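Local coordinates for OBG-type G domain-containing protein (Pyrococcus horikoshii, PDB 2E87) that probably binds GTP as an Obg-type, NOG1-related GTPase, and is captured here with GDP, although its cellular role is unknown, at residues V84-D89 against N151-V156; E110-R115 against A126-Q131. All coordinates share one frame; numbering follows the deposited sequence.

Interaction 1: residues V84-D89 against N151-V156. With SO4 (sulfate ion), chain C.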
loop_
_atom_site.group_PDB
_atom_site.type_symbol
_atom_site.label_atom_id
_atom_site.label_comp_id
_atom_site.label_asym_id
_atom_site.label_seq_id
_atom_site.Cartn_x
_atom_site.Cartn_y
_atom_site.Cartn_z
ATOM N N VAL A 84 6.205 5.746 0.744
ATOM C CA VAL A 84 6.321 6.824 -0.226
ATOM C C VAL A 84 5.175 7.812 -0.137
ATOM O O VAL A 84 5.380 9.010 -0.231
ATOM C CB VAL A 84 6.377 6.283 -1.683
ATOM C CG1 VAL A 84 5.951 7.358 -2.666
ATOM C CG2 VAL A 84 7.775 5.835 -2.007
ATOM N N LEU A 85 3.968 7.308 0.043
ATOM C CA LEU A 85 2.792 8.166 0.085
ATOM C C LEU A 85 2.491 8.925 1.383
ATOM O O LEU A 85 1.998 10.053 1.337
ATOM C CB LEU A 85 1.548 7.350 -0.287
ATOM C CG LEU A 85 1.485 6.765 -1.696
ATOM C CD1 LEU A 85 0.205 5.972 -1.878
ATOM C CD2 LEU A 85 1.549 7.893 -2.700
ATOM N N VAL A 86 2.772 8.330 2.535
ATOM C CA VAL A 86 2.418 8.994 3.789
ATOM C C VAL A 86 3.487 8.943 4.859
ATOM O O VAL A 86 3.291 9.474 5.953
ATOM C CB VAL A 86 1.123 8.369 4.359
ATOM C CG1 VAL A 86 0.056 8.344 3.284
ATOM C CG2 VAL A 86 1.376 6.939 4.842
ATOM N N ASP A 87 4.600 8.281 4.541
ATOM C CA ASP A 87 5.738 8.111 5.452
ATOM C C ASP A 87 5.514 7.070 6.544
ATOM O O ASP A 87 4.797 7.308 7.508
ATOM C CB ASP A 87 6.147 9.436 6.115
ATOM C CG ASP A 87 7.466 9.315 6.845
ATOM O OD1 ASP A 87 7.468 9.049 8.062
ATOM O OD2 ASP A 87 8.515 9.449 6.185
ATOM N N ARG A 88 6.173 5.929 6.393
ATOM C CA ARG A 88 6.033 4.829 7.333
ATOM C C ARG A 88 6.224 5.184 8.806
ATOM O O ARG A 88 5.432 4.771 9.652
ATOM C CB ARG A 88 7.013 3.711 6.987
ATOM C CG ARG A 88 6.801 2.461 7.831
ATOM C CD ARG A 88 8.108 1.747 8.099
ATOM N NE ARG A 88 8.762 1.314 6.872
ATOM C CZ ARG A 88 8.506 0.167 6.252
ATOM N NH1 ARG A 88 7.604 -0.678 6.752
ATOM N NH2 ARG A 88 9.157 -0.132 5.132
ATOM N N ASP A 89 7.286 5.922 9.109
ATOM C CA ASP A 89 7.591 6.278 10.487
ATOM C C ASP A 89 6.519 7.179 11.099
ATOM O O ASP A 89 6.149 7.023 12.258
ATOM C CB ASP A 89 8.982 6.921 10.557
ATOM C CG ASP A 89 9.410 7.252 11.981
ATOM O OD1 ASP A 89 9.393 8.455 12.336
ATOM O OD2 ASP A 89 9.756 6.318 12.748
ATOM N N ASN A 151 -6.390 10.782 8.998
ATOM C CA ASN A 151 -7.528 10.878 8.114
ATOM C C ASN A 151 -7.110 11.261 6.703
ATOM O O ASN A 151 -7.747 10.841 5.728
ATOM C CB ASN A 151 -8.532 11.864 8.678
ATOM C CG ASN A 151 -9.947 11.461 8.385
ATOM O OD1 ASN A 151 -10.257 10.273 8.296
ATOM N ND2 ASN A 151 -10.823 12.439 8.251
ATOM N N LYS A 152 -6.036 12.049 6.599
ATOM C CA LYS A 152 -5.490 12.484 5.312
ATOM C C LYS A 152 -4.661 11.348 4.691
ATOM O O LYS A 152 -4.658 11.153 3.479
ATOM C CB LYS A 152 -4.593 13.720 5.481
ATOM C CG LYS A 152 -5.307 15.015 5.886
ATOM C CD LYS A 152 -4.294 16.054 6.334
ATOM C CE LYS A 152 -4.945 17.241 7.037
ATOM N NZ LYS A 152 -3.936 18.081 7.763
ATOM N N ALA A 153 -3.936 10.613 5.518
ATOM C CA ALA A 153 -3.143 9.508 4.996
ATOM C C ALA A 153 -4.130 8.474 4.435
ATOM O O ALA A 153 -3.836 7.785 3.461
ATOM C CB ALA A 153 -2.311 8.888 6.098
ATOM N N ARG A 154 -5.306 8.405 5.055
ATOM C CA ARG A 154 -6.351 7.470 4.656
ATOM C C ARG A 154 -6.835 7.749 3.241
ATOM O O ARG A 154 -7.017 6.837 2.439
ATOM C CB ARG A 154 -7.532 7.571 5.618
ATOM C CG ARG A 154 -8.757 6.809 5.174
ATOM C CD ARG A 154 -9.917 7.084 6.116
ATOM N NE ARG A 154 -11.142 6.399 5.718
ATOM C CZ ARG A 154 -11.750 6.569 4.548
ATOM N NH1 ARG A 154 -11.247 7.406 3.647
ATOM N NH2 ARG A 154 -12.865 5.903 4.278
ATOM N N GLU A 155 -7.043 9.024 2.944
ATOM C CA GLU A 155 -7.515 9.429 1.636
ATOM C C GLU A 155 -6.435 9.205 0.587
ATOM O O GLU A 155 -6.718 8.728 -0.502
ATOM C CB GLU A 155 -7.930 10.901 1.674
ATOM C CG GLU A 155 -8.989 11.289 0.654
ATOM C CD GLU A 155 -10.275 10.487 0.798
ATOM O OE1 GLU A 155 -10.843 10.435 1.910
ATOM O OE2 GLU A 155 -10.725 9.908 -0.209
ATOM N N VAL A 156 -5.197 9.539 0.925
ATOM C CA VAL A 156 -4.076 9.380 -0.001
ATOM C C VAL A 156 -3.802 7.923 -0.342
ATOM O O VAL A 156 -3.439 7.602 -1.474
ATOM C CB VAL A 156 -2.756 9.966 0.576
ATOM C CG1 VAL A 156 -1.577 9.524 -0.276
ATOM C CG2 VAL A 156 -2.810 11.489 0.611
HETATM S S SO4 C . -14.914 8.019 2.043
HETATM O O1 SO4 C . -14.722 6.872 1.028
HETATM O O2 SO4 C . -16.231 8.754 1.815
HETATM O O3 SO4 C . -14.972 7.346 3.426
HETATM O O4 SO4 C . -13.776 9.032 1.876
#
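The break between helix 76-86 and helix 88-117, in the NOG1-type N-terminal helical domain, brings Leu-85 and Val-86 against Ala-153 and Val-156 at the C-terminal end of helix 144-156. The backbones come closest at Val-86 and Ala-153, whose CA atoms are 5.7 Å apart, a short separation consistent with the small alanine side chain. Val-86 places CG1 anti to its carbonyl carbon (chi1 -51°), and this methyl reaches Ala-153 CB at 3.7 Å. One helical turn along, Val-156 sends its CG1 alongside Leu-85, meeting Leu-85 CB at 3.8 Å; the same methyl lies 4.1 Å from Val-86 CG1, so it touches both residues. Phe-91 of helix 88-117 adds its side chain to Val-86 and Ala-153. Asp-87 makes the break itself: its positive phi (76°) ends helical geometry, and its side chain N-caps the helix that follows. A polar tie joins the same elements, since Val-86 O accepts a hydrogen bond from Tyr-149 OH of helix 144-156. Arg-154 leaves its helix on the side turned away from segment 84-89 and meets a sulfate, probably from the crystallisation liquor. Arg-154 NH2 comes within 2.7 Å of sulfate O3, obliquely to the guanidinium plane, while its NH1 makes only a weak bond to O4 (3.5 Å, 135°). Lys-158 also bonds this sulfate and pairs with Glu-155, positive charge that probably eases the carboxylate's approach to the anion. The chemistry therefore divides: apolar carbons, chiefly methyls, join the two segments without directional bonds, whereas the charged groups of Arg-154 and Glu-155 lie elsewhere, beside the sulfate.

Interaction 2: residues E110-R115 against A126-Q131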
loop_
_atom_site.group_PDB
_atom_site.type_symbol
_atom_site.label_atom_id
_atom_site.label_comp_id
_atom_site.label_asym_id
_atom_site.label_seq_id
_atom_site.Cartn_x
_atom_site.Cartn_y
_atom_site.Cartn_z
ATOM N N GLU A 110 -10.548 4.193 35.513
ATOM C CA GLU A 110 -10.429 3.393 36.711
ATOM C C GLU A 110 -10.063 4.290 37.887
ATOM O O GLU A 110 -10.607 4.149 38.979
ATOM C CB GLU A 110 -9.381 2.306 36.495
ATOM C CG GLU A 110 -9.011 1.546 37.748
ATOM C CD GLU A 110 -8.284 0.250 37.443
ATOM O OE1 GLU A 110 -8.942 -0.714 36.983
ATOM O OE2 GLU A 110 -7.055 0.202 37.656
ATOM N N ARG A 111 -9.153 5.226 37.660
ATOM C CA ARG A 111 -8.744 6.141 38.719
ATOM C C ARG A 111 -9.904 7.008 39.239
ATOM O O ARG A 111 -10.117 7.097 40.447
ATOM C CB ARG A 111 -7.601 7.041 38.230
ATOM C CG ARG A 111 -7.503 8.407 38.946
ATOM C CD ARG A 111 -6.312 8.507 39.892
ATOM N NE ARG A 111 -5.048 8.234 39.215
ATOM C CZ ARG A 111 -4.533 8.997 38.257
ATOM N NH1 ARG A 111 -5.169 10.094 37.860
ATOM N NH2 ARG A 111 -3.387 8.656 37.686
ATOM N N TYR A 112 -10.655 7.638 38.336
ATOM C CA TYR A 112 -11.755 8.506 38.744
ATOM C C TYR A 112 -12.999 7.790 39.263
ATOM O O TYR A 112 -13.668 8.301 40.152
ATOM C CB TYR A 112 -12.104 9.461 37.606
ATOM C CG TYR A 112 -11.152 10.625 37.566
ATOM C CD1 TYR A 112 -11.380 11.750 38.348
ATOM C CD2 TYR A 112 -9.962 10.555 36.844
ATOM C CE1 TYR A 112 -10.458 12.768 38.422
ATOM C CE2 TYR A 112 -9.023 11.565 36.921
ATOM C CZ TYR A 112 -9.275 12.671 37.714
ATOM O OH TYR A 112 -8.336 13.665 37.824
ATOM N N VAL A 113 -13.319 6.621 38.716
ATOM C CA VAL A 113 -14.467 5.880 39.215
ATOM C C VAL A 113 -14.219 5.561 40.696
ATOM O O VAL A 113 -15.112 5.724 41.522
ATOM C CB VAL A 113 -14.695 4.553 38.439
ATOM C CG1 VAL A 113 -15.622 3.634 39.235
ATOM C CG2 VAL A 113 -15.328 4.841 37.086
ATOM N N GLU A 114 -13.006 5.126 41.030
ATOM C CA GLU A 114 -12.668 4.803 42.415
ATOM C C GLU A 114 -12.828 6.010 43.327
ATOM O O GLU A 114 -13.489 5.920 44.354
ATOM C CB GLU A 114 -11.231 4.274 42.530
ATOM C CG GLU A 114 -10.870 3.740 43.925
ATOM C CD GLU A 114 -9.995 4.690 44.751
ATOM O OE1 GLU A 114 -10.119 5.927 44.607
ATOM O OE2 GLU A 114 -9.185 4.190 45.564
ATOM N N ARG A 115 -12.222 7.137 42.962
ATOM C CA ARG A 115 -12.328 8.344 43.778
ATOM C C ARG A 115 -13.769 8.739 44.025
ATOM O O ARG A 115 -14.128 9.091 45.146
ATOM C CB ARG A 115 -11.624 9.540 43.129
ATOM C CG ARG A 115 -10.314 9.917 43.775
ATOM C CD ARG A 115 -9.258 8.960 43.305
ATOM N NE ARG A 115 -8.000 9.058 44.039
ATOM C CZ ARG A 115 -6.888 8.455 43.640
ATOM N NH1 ARG A 115 -6.918 7.741 42.534
ATOM N NH2 ARG A 115 -5.762 8.563 44.328
ATOM N N ALA A 126 -18.812 15.916 42.196
ATOM C CA ALA A 126 -18.996 16.703 40.995
ATOM C C ALA A 126 -17.657 17.109 40.399
ATOM O O ALA A 126 -17.406 16.881 39.213
ATOM C CB ALA A 126 -19.822 17.940 41.309
ATOM N N GLU A 127 -16.803 17.710 41.222
ATOM C CA GLU A 127 -15.491 18.168 40.774
ATOM C C GLU A 127 -14.669 17.066 40.121
ATOM O O GLU A 127 -13.929 17.317 39.164
ATOM C CB GLU A 127 -14.716 18.786 41.949
ATOM C CG GLU A 127 -15.273 20.145 42.400
ATOM C CD GLU A 127 -14.713 20.634 43.741
ATOM O OE1 GLU A 127 -14.768 21.860 43.993
ATOM O OE2 GLU A 127 -14.235 19.801 44.548
ATOM N N LEU A 128 -14.804 15.848 40.630
ATOM C CA LEU A 128 -14.080 14.721 40.077
ATOM C C LEU A 128 -14.562 14.368 38.662
ATOM O O LEU A 128 -13.741 14.090 37.790
ATOM C CB LEU A 128 -14.171 13.512 41.024
ATOM C CG LEU A 128 -13.414 13.617 42.366
ATOM C CD1 LEU A 128 -13.791 12.461 43.296
ATOM C CD2 LEU A 128 -11.921 13.614 42.112
ATOM N N ARG A 129 -15.870 14.376 38.411
ATOM C CA ARG A 129 -16.339 14.080 37.052
ATOM C C ARG A 129 -15.814 15.186 36.131
ATOM O O ARG A 129 -15.352 14.932 35.014
ATOM C CB ARG A 129 -17.873 14.086 36.933
ATOM C CG ARG A 129 -18.309 14.618 35.550
ATOM C CD ARG A 129 -19.792 14.835 35.349
ATOM N NE ARG A 129 -20.400 15.699 36.356
ATOM C CZ ARG A 129 -20.152 16.996 36.507
ATOM N NH1 ARG A 129 -19.292 17.629 35.711
ATOM N NH2 ARG A 129 -20.770 17.657 37.477
ATOM N N ARG A 130 -15.926 16.421 36.607
ATOM C CA ARG A 130 -15.491 17.567 35.843
ATOM C C ARG A 130 -14.006 17.445 35.491
ATOM O O ARG A 130 -13.600 17.753 34.369
ATOM C CB ARG A 130 -15.763 18.840 36.633
ATOM C CG ARG A 130 -15.857 20.088 35.780
ATOM C CD ARG A 130 -16.131 21.308 36.650
ATOM N NE ARG A 130 -17.391 21.183 37.382
ATOM C CZ ARG A 130 -17.539 21.428 38.684
ATOM N NH1 ARG A 130 -16.502 21.814 39.419
ATOM N NH2 ARG A 130 -18.726 21.276 39.254
ATOM N N GLN A 131 -13.201 16.967 36.435
ATOM C CA GLN A 131 -11.775 16.810 36.177
ATOM C C GLN A 131 -11.515 15.755 35.119
ATOM O O GLN A 131 -10.679 15.948 34.244
ATOM C CB GLN A 131 -11.021 16.415 37.446
ATOM C CG GLN A 131 -10.891 17.508 38.481
ATOM C CD GLN A 131 -9.950 17.104 39.597
ATOM O OE1 GLN A 131 -8.765 16.847 39.355
ATOM N NE2 GLN A 131 -10.471 17.035 40.824
#
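Tyr-112 turns its ring toward Leu-128 and Gln-131 by setting CG anti to its own carbonyl carbon (chi1 -81°). Leu-128 likewise holds CG anti to its carbonyl carbon (chi1 -69°), which carries CD2 to the ring and CD1 to Arg-115; Gln-131 presents its CB directly from the helix. The tyrosine approaches the backbone of the opposing helix as well as its side chains. Tyr-112 CD1 lies 3.4 Å from Leu-128 O, with the oxygen oblique to the ring, a carbon-to-oxygen contact and not a conventional polar bond. Farther along the ring, Tyr-112 CE1 packs 3.8 Å from Gln-131 CB and 4.1 Å from Leu-128 CD2. The other leucine methyl, CD1, is pressed 3.6 Å from Arg-115 CB, so Leu-128 sits between residues one turn apart on helix 88-117. Arg-115 contributes its CB and nearby backbone, since its chain bends at chi2 and carries the guanidinium away. The Gln-131 side chain crosses that of Tyr-112 at about a right angle, with the amide and ring planes 77° apart. Gln-131 OE1 is 3.6 Å from Tyr-112 OH, too loose to fix the hydroxyl, which is instead hydrogen-bonded to Arg-135 NE one turn farther along the same helix. That bond satisfies the polar end of an otherwise buried ring. The two helical segments run nearly antiparallel with axes 9.9 Å apart, a spacing filled by tyrosine and leucine. Helix 38-67 joins them, Val-113 packing on Val-50 and Arg-129 forming a salt bridge with Glu-46. Near-antiparallel neighbours joined by a short connection form a helical hairpin, which helix 38-67 extends into the elongated bundle.

How the interactions relate
Both contacts lie in the N-terminal helical domain, their centres 37 Å apart and their nearest atoms about 26 Å. Segments 84-89 and 110-115 each include part of helix 88-117, but in interaction 1 the touching residues lie just before it, with Phe-91 packing beside them. Interaction 2 is nested inside the chain loop that interaction 1 closes, and helices 122-142 and 144-156, the second partners, are consecutive. Each contact is partly buried. Interaction 1 joins a helix break to a helix end through small aliphatic groups, and its Leu-85 also touches Pro-198 of the G-domain range, as Val-84 does Phe-199 and helix 234-241. Interaction 2 packs continuous antiparallel helices through an aromatic ring, a carbonyl and longer side chains, much farther from the chain centre.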